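Local coordinates for putative immunoglobulin-blocking virulence protein (Mycoplasma mycoides subsp. capri, PDB 7ADK) that probably blocks host immunoglobulins, binding antibody so as to hinder its recognition of antigen and help the mycoplasma evade the immune response, at residues S648-S653 / T686-S691; S654-E659 / R702-Y707. One frame throughout, in Å; residues are numbered along the deposited sequence.

Contact 1: residues S648-S653 / T686-S691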
ATOM      1  N   SER A 648      17.874 -19.301  -4.968  1.00 65.86           N
ATOM      2  CA  SER A 648      18.412 -18.050  -5.531  1.00 65.86           C
ATOM      3  C   SER A 648      18.844 -18.152  -6.998  1.00 65.86           C
ATOM      4  O   SER A 648      18.980 -17.141  -7.672  1.00 65.86           O
ATOM      5  CB  SER A 648      19.601 -17.587  -4.697  1.00 65.86           C
ATOM      6  OG  SER A 648      20.655 -18.527  -4.774  1.00 65.86           O
ATOM      7  N   TYR A 649      19.058 -19.367  -7.493  1.00 64.86           N
ATOM      8  CA  TYR A 649      19.366 -19.681  -8.875  1.00 64.86           C
ATOM      9  C   TYR A 649      18.133 -20.238  -9.593  1.00 64.86           C
ATOM     10  O   TYR A 649      17.402 -21.066  -9.061  1.00 64.86           O
ATOM     11  CB  TYR A 649      20.567 -20.636  -8.935  1.00 64.86           C
ATOM     12  CG  TYR A 649      20.441 -21.923  -8.139  1.00 64.86           C
ATOM     13  CD1 TYR A 649      20.879 -21.978  -6.806  1.00 64.86           C
ATOM     14  CD2 TYR A 649      19.898 -23.068  -8.736  1.00 64.86           C
ATOM     15  CE1 TYR A 649      20.765 -23.173  -6.074  1.00 64.86           C
ATOM     16  CE2 TYR A 649      19.789 -24.269  -8.008  1.00 64.86           C
ATOM     17  CZ  TYR A 649      20.220 -24.323  -6.671  1.00 64.86           C
ATOM     18  OH  TYR A 649      20.122 -25.483  -5.972  1.00 64.86           O
ATOM     19  N   PHE A 650      17.889 -19.811 -10.824  1.00 65.11           N
ATOM     20  CA  PHE A 650      16.936 -20.491 -11.690  1.00 65.11           C
ATOM     21  C   PHE A 650      17.632 -21.675 -12.369  1.00 65.11           C
ATOM     22  O   PHE A 650      18.340 -21.512 -13.356  1.00 65.11           O
ATOM     23  CB  PHE A 650      16.327 -19.492 -12.679  1.00 65.11           C
ATOM     24  CG  PHE A 650      15.408 -20.125 -13.700  1.00 65.11           C
ATOM     25  CD1 PHE A 650      14.268 -20.827 -13.278  1.00 65.11           C
ATOM     26  CD2 PHE A 650      15.710 -20.046 -15.067  1.00 65.11           C
ATOM     27  CE1 PHE A 650      13.442 -21.452 -14.222  1.00 65.11           C
ATOM     28  CE2 PHE A 650      14.886 -20.669 -16.009  1.00 65.11           C
ATOM     29  CZ  PHE A 650      13.753 -21.373 -15.584  1.00 65.11           C
ATOM     30  N   GLU A 651      17.460 -22.870 -11.823  1.00 67.88           N
ATOM     31  CA  GLU A 651      17.993 -24.102 -12.393  1.00 67.88           C
ATOM     32  C   GLU A 651      17.196 -24.493 -13.636  1.00 67.88           C
ATOM     33  O   GLU A 651      15.967 -24.591 -13.598  1.00 67.88           O
ATOM     34  CB  GLU A 651      18.010 -25.206 -11.322  1.00 67.88           C
ATOM     35  CG  GLU A 651      18.933 -26.391 -11.626  1.00 67.88           C
ATOM     36  CD  GLU A 651      18.365 -27.441 -12.583  1.00 67.88           C
ATOM     37  OE1 GLU A 651      17.131 -27.560 -12.733  1.00 67.88           O
ATOM     38  OE2 GLU A 651      19.164 -28.197 -13.172  1.00 67.88           O
ATOM     39  N   ILE A 652      17.879 -24.695 -14.762  1.00 68.23           N
ATOM     40  CA  ILE A 652      17.266 -25.177 -15.999  1.00 68.23           C
ATOM     41  C   ILE A 652      18.204 -26.151 -16.723  1.00 68.23           C
ATOM     42  O   ILE A 652      19.403 -25.910 -16.826  1.00 68.23           O
ATOM     43  CB  ILE A 652      16.741 -23.990 -16.845  1.00 68.23           C
ATOM     44  CG1 ILE A 652      15.936 -24.464 -18.066  1.00 68.23           C
ATOM     45  CG2 ILE A 652      17.842 -23.030 -17.286  1.00 68.23           C
ATOM     46  CD1 ILE A 652      14.972 -23.422 -18.613  1.00 68.23           C
ATOM     47  N   SER A 653      17.651 -27.257 -17.224  1.00 73.26           N
ATOM     48  CA  SER A 653      18.346 -28.196 -18.108  1.00 73.26           C
ATOM     49  C   SER A 653      18.735 -27.522 -19.437  1.00 73.26           C
ATOM     50  O   SER A 653      18.309 -26.412 -19.750  1.00 73.26           O
ATOM     51  CB  SER A 653      17.465 -29.435 -18.319  1.00 73.26           C
ATOM     52  OG  SER A 653      18.136 -30.473 -18.995  1.00 73.26           O
ATOM     53  N   THR A 686      20.947 -14.443  -7.857  1.00 73.45           N
ATOM     54  CA  THR A 686      21.970 -15.358  -8.397  1.00 73.45           C
ATOM     55  C   THR A 686      21.540 -15.827  -9.802  1.00 73.45           C
ATOM     56  O   THR A 686      20.463 -15.515 -10.306  1.00 73.45           O
ATOM     57  CB  THR A 686      22.281 -16.484  -7.385  1.00 73.45           C
ATOM     58  OG1 THR A 686      22.871 -15.886  -6.258  1.00 73.45           O
ATOM     59  CG2 THR A 686      23.281 -17.561  -7.810  1.00 73.45           C
ATOM     60  N   SER A 687      22.434 -16.497 -10.505  1.00 70.88           N
ATOM     61  CA  SER A 687      22.342 -16.753 -11.934  1.00 70.88           C
ATOM     62  C   SER A 687      21.185 -17.644 -12.391  1.00 70.88           C
ATOM     63  O   SER A 687      20.591 -18.395 -11.626  1.00 70.88           O
ATOM     64  CB  SER A 687      23.643 -17.449 -12.351  1.00 70.88           C
ATOM     65  OG  SER A 687      24.768 -16.808 -11.790  1.00 70.88           O
ATOM     66  N   ILE A 688      20.973 -17.682 -13.702  1.00 70.07           N
ATOM     67  CA  ILE A 688      20.396 -18.867 -14.339  1.00 70.07           C
ATOM     68  C   ILE A 688      21.464 -19.966 -14.292  1.00 70.07           C
ATOM     69  O   ILE A 688      22.525 -19.822 -14.904  1.00 70.07           O
ATOM     70  CB  ILE A 688      19.979 -18.564 -15.785  1.00 70.07           C
ATOM     71  CG1 ILE A 688      18.879 -17.490 -15.791  1.00 70.07           C
ATOM     72  CG2 ILE A 688      19.526 -19.846 -16.496  1.00 70.07           C
ATOM     73  CD1 ILE A 688      18.357 -17.165 -17.182  1.00 70.07           C
ATOM     74  N   ARG A 689      21.209 -21.059 -13.576  1.00 68.17           N
ATOM     75  CA  ARG A 689      22.083 -22.233 -13.550  1.00 68.17           C
ATOM     76  C   ARG A 689      21.708 -23.142 -14.708  1.00 68.17           C
ATOM     77  O   ARG A 689      20.622 -23.711 -14.719  1.00 68.17           O
ATOM     78  CB  ARG A 689      21.979 -22.920 -12.182  1.00 68.17           C
ATOM     79  CG  ARG A 689      22.696 -24.283 -12.123  1.00 68.17           C
ATOM     80  CD  ARG A 689      22.592 -24.993 -10.770  1.00 68.17           C
ATOM     81  NE  ARG A 689      23.282 -24.286  -9.674  1.00 68.17           N
ATOM     82  CZ  ARG A 689      23.459 -24.766  -8.456  1.00 68.17           C
ATOM     83  NH1 ARG A 689      23.108 -25.969  -8.119  1.00 68.17           N
ATOM     84  NH2 ARG A 689      23.995 -24.039  -7.532  1.00 68.17           N
ATOM     85  N   ILE A 690      22.618 -23.303 -15.657  1.00 69.01           N
ATOM     86  CA  ILE A 690      22.448 -24.184 -16.807  1.00 69.01           C
ATOM     87  C   ILE A 690      23.098 -25.525 -16.456  1.00 69.01           C
ATOM     88  O   ILE A 690      24.304 -25.589 -16.206  1.00 69.01           O
ATOM     89  CB  ILE A 690      23.049 -23.536 -18.071  1.00 69.01           C
ATOM     90  CG1 ILE A 690      22.317 -22.217 -18.397  1.00 69.01           C
ATOM     91  CG2 ILE A 690      22.983 -24.516 -19.253  1.00 69.01           C
ATOM     92  CD1 ILE A 690      22.863 -21.445 -19.593  1.00 69.01           C
ATOM     93  N   SER A 691      22.308 -26.596 -16.415  1.00 73.13           N
ATOM     94  CA  SER A 691      22.768 -27.964 -16.136  1.00 73.13           C
ATOM     95  C   SER A 691      22.767 -28.852 -17.394  1.00 73.13           C
ATOM     96  O   SER A 691      22.137 -28.534 -18.401  1.00 73.13           O
ATOM     97  CB  SER A 691      21.953 -28.556 -14.980  1.00 73.13           C
ATOM     98  OG  SER A 691      20.608 -28.738 -15.333  1.00 73.13           O
TER
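The guanidinium of Arg689 lies flat over one face of the Tyr649 ring, the two planes only about 5° apart, in a stacked cation-pi pair. Its CZ sits over the centre of the ring, 3.7 Å from the Tyr649 centroid, while NH1 reaches toward Tyr649 CZ and NH2 toward CE1. Arg689 leaves its strand with CG anti to the backbone N (chi1 171°), and a bend at chi3 swings NE toward the ring. At the ring's edge, in its plane, stands Glu651 CB. Further along the same face of the sheet, Ser691 OG donates to Glu651 OE2 at 2.7 Å, on the syn side of the carboxylate. The carboxylate and the Arg689 guanidinium are nearly perpendicular and not in contact, so attraction between them could act only at longer range.

On the other face Phe650, Ile652 and Ile688 point the same way, and the CG2 methyls of Ile652 and Ile688 meet at 3.7 Å. Between the faces runs a parallel ladder, in which Arg689 N bonds to Phe650 O, Ile652 N to Arg689 O at 2.9 Å, and Ser691 N to Ile652 O at 3.0 Å.

Strand 650-652 is one edge of a three-stranded parallel sheet, strand 688-690 its centre and strand 720-722 the other edge; helix 698-709 packs through Leu704, Tyr707 and Phe708 against the apolar face.

Contact 2: residues S654-E659 / R702-Y707; sequences SDELNE and RNLDKY
Asn703 projects from its helix toward the loop 654-659 and spends its side-chain amide on two backbone carbonyls. ND2 donates to Glu656 O at 2.8 Å in a nearly straight bond, with the acceptor in the plane of the amide, and to Glu659 O at 2.9 Å in a more bent one, with that oxygen tilted 30° from the amide plane. One nitrogen thus bridges carbonyls three residues apart and fixes the turn of the amide.

Beside this clasp two acidic side chains reach for the helix. Glu659, extended beyond a CG anti to its backbone N (chi1 168°), meets Tyr707 tip to tip, OE1 lying 3.1 Å from Tyr707 OH. Glu656 crosses Leu704 and Tyr707 instead: its OE2 is 3.5 Å from Tyr707 CE2, and its OE1 is 3.8 Å from Leu704 CD1.

The second shell holds the ends of these groups. Tyr707 OH is hydrogen-bonded to Lys618 O and Glu659 OE2 to Leu620 N, so Lys618 and Leu620, in the chain between strands 608-610 and 640-643, help position both tips. Within the loop 654-659, Asn658 N bonds to Asp655 O at 2.9 Å, closing a turn with Glu656 and Leu657 at its middle.

The contact therefore joins loop to helix through neutral amide-to-carbonyl bonds. The buried Glu656 carboxylate lies against carbon atoms of Leu704 and Tyr707, surroundings that could raise its pKa, although other partners may offset this.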
ATOM      1  N   SER A 654      19.428 -28.209 -20.338  1.00 75.58           N
ATOM      2  CA  SER A 654      19.572 -27.771 -21.732  1.00 75.58           C
ATOM      3  C   SER A 654      18.332 -28.145 -22.587  1.00 75.58           C
ATOM      4  O   SER A 654      18.448 -28.717 -23.665  1.00 75.58           O
ATOM      5  CB  SER A 654      20.911 -28.270 -22.282  1.00 75.58           C
ATOM      6  OG  SER A 654      21.385 -27.418 -23.295  1.00 75.58           O
ATOM      7  N   ASP A 655      17.119 -27.836 -22.116  1.00 76.75           N
ATOM      8  CA  ASP A 655      15.872 -27.828 -22.911  1.00 76.75           C
ATOM      9  C   ASP A 655      15.636 -26.478 -23.616  1.00 76.75           C
ATOM     10  O   ASP A 655      14.675 -26.308 -24.357  1.00 76.75           O
ATOM     11  CB  ASP A 655      14.638 -28.186 -22.054  1.00 76.75           C
ATOM     12  CG  ASP A 655      14.113 -27.046 -21.177  1.00 76.75           C
ATOM     13  OD1 ASP A 655      14.944 -26.264 -20.691  1.00 76.75           O
ATOM     14  OD2 ASP A 655      12.884 -26.926 -20.963  1.00 76.75           O
ATOM     15  N   GLU A 656      16.492 -25.485 -23.397  1.00 76.78           N
ATOM     16  CA  GLU A 656      16.333 -24.137 -23.934  1.00 76.78           C
ATOM     17  C   GLU A 656      16.381 -24.089 -25.456  1.00 76.78           C
ATOM     18  O   GLU A 656      15.850 -23.161 -26.040  1.00 76.78           O
ATOM     19  CB  GLU A 656      17.382 -23.200 -23.331  1.00 76.78           C
ATOM     20  CG  GLU A 656      17.234 -23.092 -21.815  1.00 76.78           C
ATOM     21  CD  GLU A 656      17.940 -21.868 -21.248  1.00 76.78           C
ATOM     22  OE1 GLU A 656      19.175 -21.909 -21.080  1.00 76.78           O
ATOM     23  OE2 GLU A 656      17.257 -20.860 -20.979  1.00 76.78           O
ATOM     24  N   LEU A 657      16.943 -25.106 -26.111  1.00 78.55           N
ATOM     25  CA  LEU A 657      16.879 -25.299 -27.564  1.00 78.55           C
ATOM     26  C   LEU A 657      15.431 -25.466 -28.061  1.00 78.55           C
ATOM     27  O   LEU A 657      15.121 -25.163 -29.212  1.00 78.55           O
ATOM     28  CB  LEU A 657      17.674 -26.558 -27.943  1.00 78.55           C
ATOM     29  CG  LEU A 657      19.196 -26.492 -27.740  1.00 78.55           C
ATOM     30  CD1 LEU A 657      19.643 -26.724 -26.302  1.00 78.55           C
ATOM     31  CD2 LEU A 657      19.849 -27.582 -28.581  1.00 78.55           C
ATOM     32  N   ASN A 658      14.551 -25.949 -27.184  1.00 75.99           N
ATOM     33  CA  ASN A 658      13.174 -26.338 -27.447  1.00 75.99           C
ATOM     34  C   ASN A 658      12.178 -25.842 -26.374  1.00 75.99           C
ATOM     35  O   ASN A 658      11.094 -26.400 -26.227  1.00 75.99           O
ATOM     36  CB  ASN A 658      13.124 -27.854 -27.701  1.00 75.99           C
ATOM     37  CG  ASN A 658      13.576 -28.683 -26.518  1.00 75.99           C
ATOM     38  OD1 ASN A 658      14.740 -29.017 -26.368  1.00 75.99           O
ATOM     39  ND2 ASN A 658      12.669 -29.069 -25.671  1.00 75.99           N
ATOM     40  N   GLU A 659      12.485 -24.763 -25.649  1.00 74.29           N
ATOM     41  CA  GLU A 659      11.414 -23.923 -25.111  1.00 74.29           C
ATOM     42  C   GLU A 659      10.710 -23.240 -26.298  1.00 74.29           C
ATOM     43  O   GLU A 659      11.371 -22.662 -27.164  1.00 74.29           O
ATOM     44  CB  GLU A 659      11.919 -22.880 -24.098  1.00 74.29           C
ATOM     45  CG  GLU A 659      10.784 -21.867 -23.845  1.00 74.29           C
ATOM     46  CD  GLU A 659      10.996 -20.845 -22.741  1.00 74.29           C
ATOM     47  OE1 GLU A 659      12.139 -20.413 -22.514  1.00 74.29           O
ATOM     48  OE2 GLU A 659       9.981 -20.433 -22.143  1.00 74.29           O
ATOM     49  N   ARG A 702      18.581 -17.572 -28.313  1.00 83.60           N
ATOM     50  CA  ARG A 702      17.421 -16.664 -28.291  1.00 83.60           C
ATOM     51  C   ARG A 702      16.539 -16.863 -27.063  1.00 83.60           C
ATOM     52  O   ARG A 702      16.093 -15.879 -26.492  1.00 83.60           O
ATOM     53  CB  ARG A 702      16.581 -16.782 -29.569  1.00 83.60           C
ATOM     54  CG  ARG A 702      17.303 -16.417 -30.863  1.00 83.60           C
ATOM     55  CD  ARG A 702      17.925 -15.046 -30.878  1.00 83.60           C
ATOM     56  NE  ARG A 702      18.510 -14.728 -32.171  1.00 83.60           N
ATOM     57  CZ  ARG A 702      19.762 -14.591 -32.504  1.00 83.60           C
ATOM     58  NH1 ARG A 702      20.051 -14.370 -33.730  1.00 83.60           N
ATOM     59  NH2 ARG A 702      20.727 -14.669 -31.664  1.00 83.60           N
ATOM     60  N   ASN A 703      16.319 -18.092 -26.603  1.00 78.09           N
ATOM     61  CA  ASN A 703      15.540 -18.362 -25.388  1.00 78.09           C
ATOM     62  C   ASN A 703      16.248 -17.937 -24.086  1.00 78.09           C
ATOM     63  O   ASN A 703      15.602 -17.419 -23.174  1.00 78.09           O
ATOM     64  CB  ASN A 703      15.138 -19.849 -25.367  1.00 78.09           C
ATOM     65  CG  ASN A 703      13.973 -20.165 -26.283  1.00 78.09           C
ATOM     66  OD1 ASN A 703      13.094 -19.352 -26.518  1.00 78.09           O
ATOM     67  ND2 ASN A 703      13.894 -21.357 -26.798  1.00 78.09           N
ATOM     68  N   LEU A 704      17.571 -18.110 -24.012  1.00 77.41           N
ATOM     69  CA  LEU A 704      18.354 -17.677 -22.856  1.00 77.41           C
ATOM     70  C   LEU A 704      18.286 -16.158 -22.679  1.00 77.41           C
ATOM     71  O   LEU A 704      18.150 -15.696 -21.548  1.00 77.41           O
ATOM     72  CB  LEU A 704      19.795 -18.196 -22.988  1.00 77.41           C
ATOM     73  CG  LEU A 704      20.732 -17.828 -21.827  1.00 77.41           C
ATOM     74  CD1 LEU A 704      20.272 -18.367 -20.483  1.00 77.41           C
ATOM     75  CD2 LEU A 704      22.108 -18.406 -22.112  1.00 77.41           C
ATOM     76  N   ASP A 705      18.298 -15.386 -23.777  1.00 79.34           N
ATOM     77  CA  ASP A 705      18.169 -13.925 -23.724  1.00 79.34           C
ATOM     78  C   ASP A 705      16.895 -13.469 -23.010  1.00 79.34           C
ATOM     79  O   ASP A 705      16.942 -12.589 -22.150  1.00 79.34           O
ATOM     80  CB  ASP A 705      18.190 -13.319 -25.131  1.00 79.34           C
ATOM     81  CG  ASP A 705      19.478 -13.550 -25.920  1.00 79.34           C
ATOM     82  OD1 ASP A 705      20.470 -14.070 -25.366  1.00 79.34           O
ATOM     83  OD2 ASP A 705      19.514 -13.140 -27.100  1.00 79.34           O
ATOM     84  N   LYS A 706      15.768 -14.127 -23.285  1.00 74.96           N
ATOM     85  CA  LYS A 706      14.454 -13.714 -22.784  1.00 74.96           C
ATOM     86  C   LYS A 706      14.336 -13.806 -21.271  1.00 74.96           C
ATOM     87  O   LYS A 706      13.756 -12.907 -20.678  1.00 74.96           O
ATOM     88  CB  LYS A 706      13.329 -14.506 -23.457  1.00 74.96           C
ATOM     89  CG  LYS A 706      13.343 -14.537 -24.989  1.00 74.96           C
ATOM     90  CD  LYS A 706      13.778 -13.228 -25.663  1.00 74.96           C
ATOM     91  CE  LYS A 706      13.716 -13.327 -27.185  1.00 74.96           C
ATOM     92  NZ  LYS A 706      12.335 -13.394 -27.690  1.00 74.96           N
ATOM     93  N   TYR A 707      14.898 -14.828 -20.625  1.00 70.69           N
ATOM     94  CA  TYR A 707      14.907 -14.901 -19.161  1.00 70.69           C
ATOM     95  C   TYR A 707      15.699 -13.765 -18.500  1.00 70.69           C
ATOM     96  O   TYR A 707      15.368 -13.387 -17.388  1.00 70.69           O
ATOM     97  CB  TYR A 707      15.463 -16.235 -18.668  1.00 70.69           C
ATOM     98  CG  TYR A 707      14.617 -17.465 -18.901  1.00 70.69           C
ATOM     99  CD1 TYR A 707      13.619 -17.840 -17.982  1.00 70.69           C
ATOM    100  CD2 TYR A 707      14.895 -18.285 -20.001  1.00 70.69           C
ATOM    101  CE1 TYR A 707      12.893 -19.027 -18.178  1.00 70.69           C
ATOM    102  CE2 TYR A 707      14.179 -19.476 -20.190  1.00 70.69           C
ATOM    103  CZ  TYR A 707      13.181 -19.849 -19.284  1.00 70.69           C
ATOM    104  OH  TYR A 707      12.536 -21.020 -19.467  1.00 70.69           O
TER

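Contact 1 pairs two strands of the parallel sheet, and contact 2 sets the loop that follows the first of them against helix 698-709, which covers the sheet's apolar face. Their segments alternate along the chain, their centres about 12 Å apart. Tyr707 connects them: its CE1 comes within 3.4 Å of Phe650 CE2, and its CB within 3.4 Å of Ile688 CD1. Contact 1 is partly buried, with polar and charged side chains on one face of a parallel ladder and apolar ones on the other. Contact 2 is buried and lacks a ladder; side-chain amide bonds to loop carbonyls replace strand pairing. The helix that follows strand 688-690 meets both strand 650-652 and the loop 654-659.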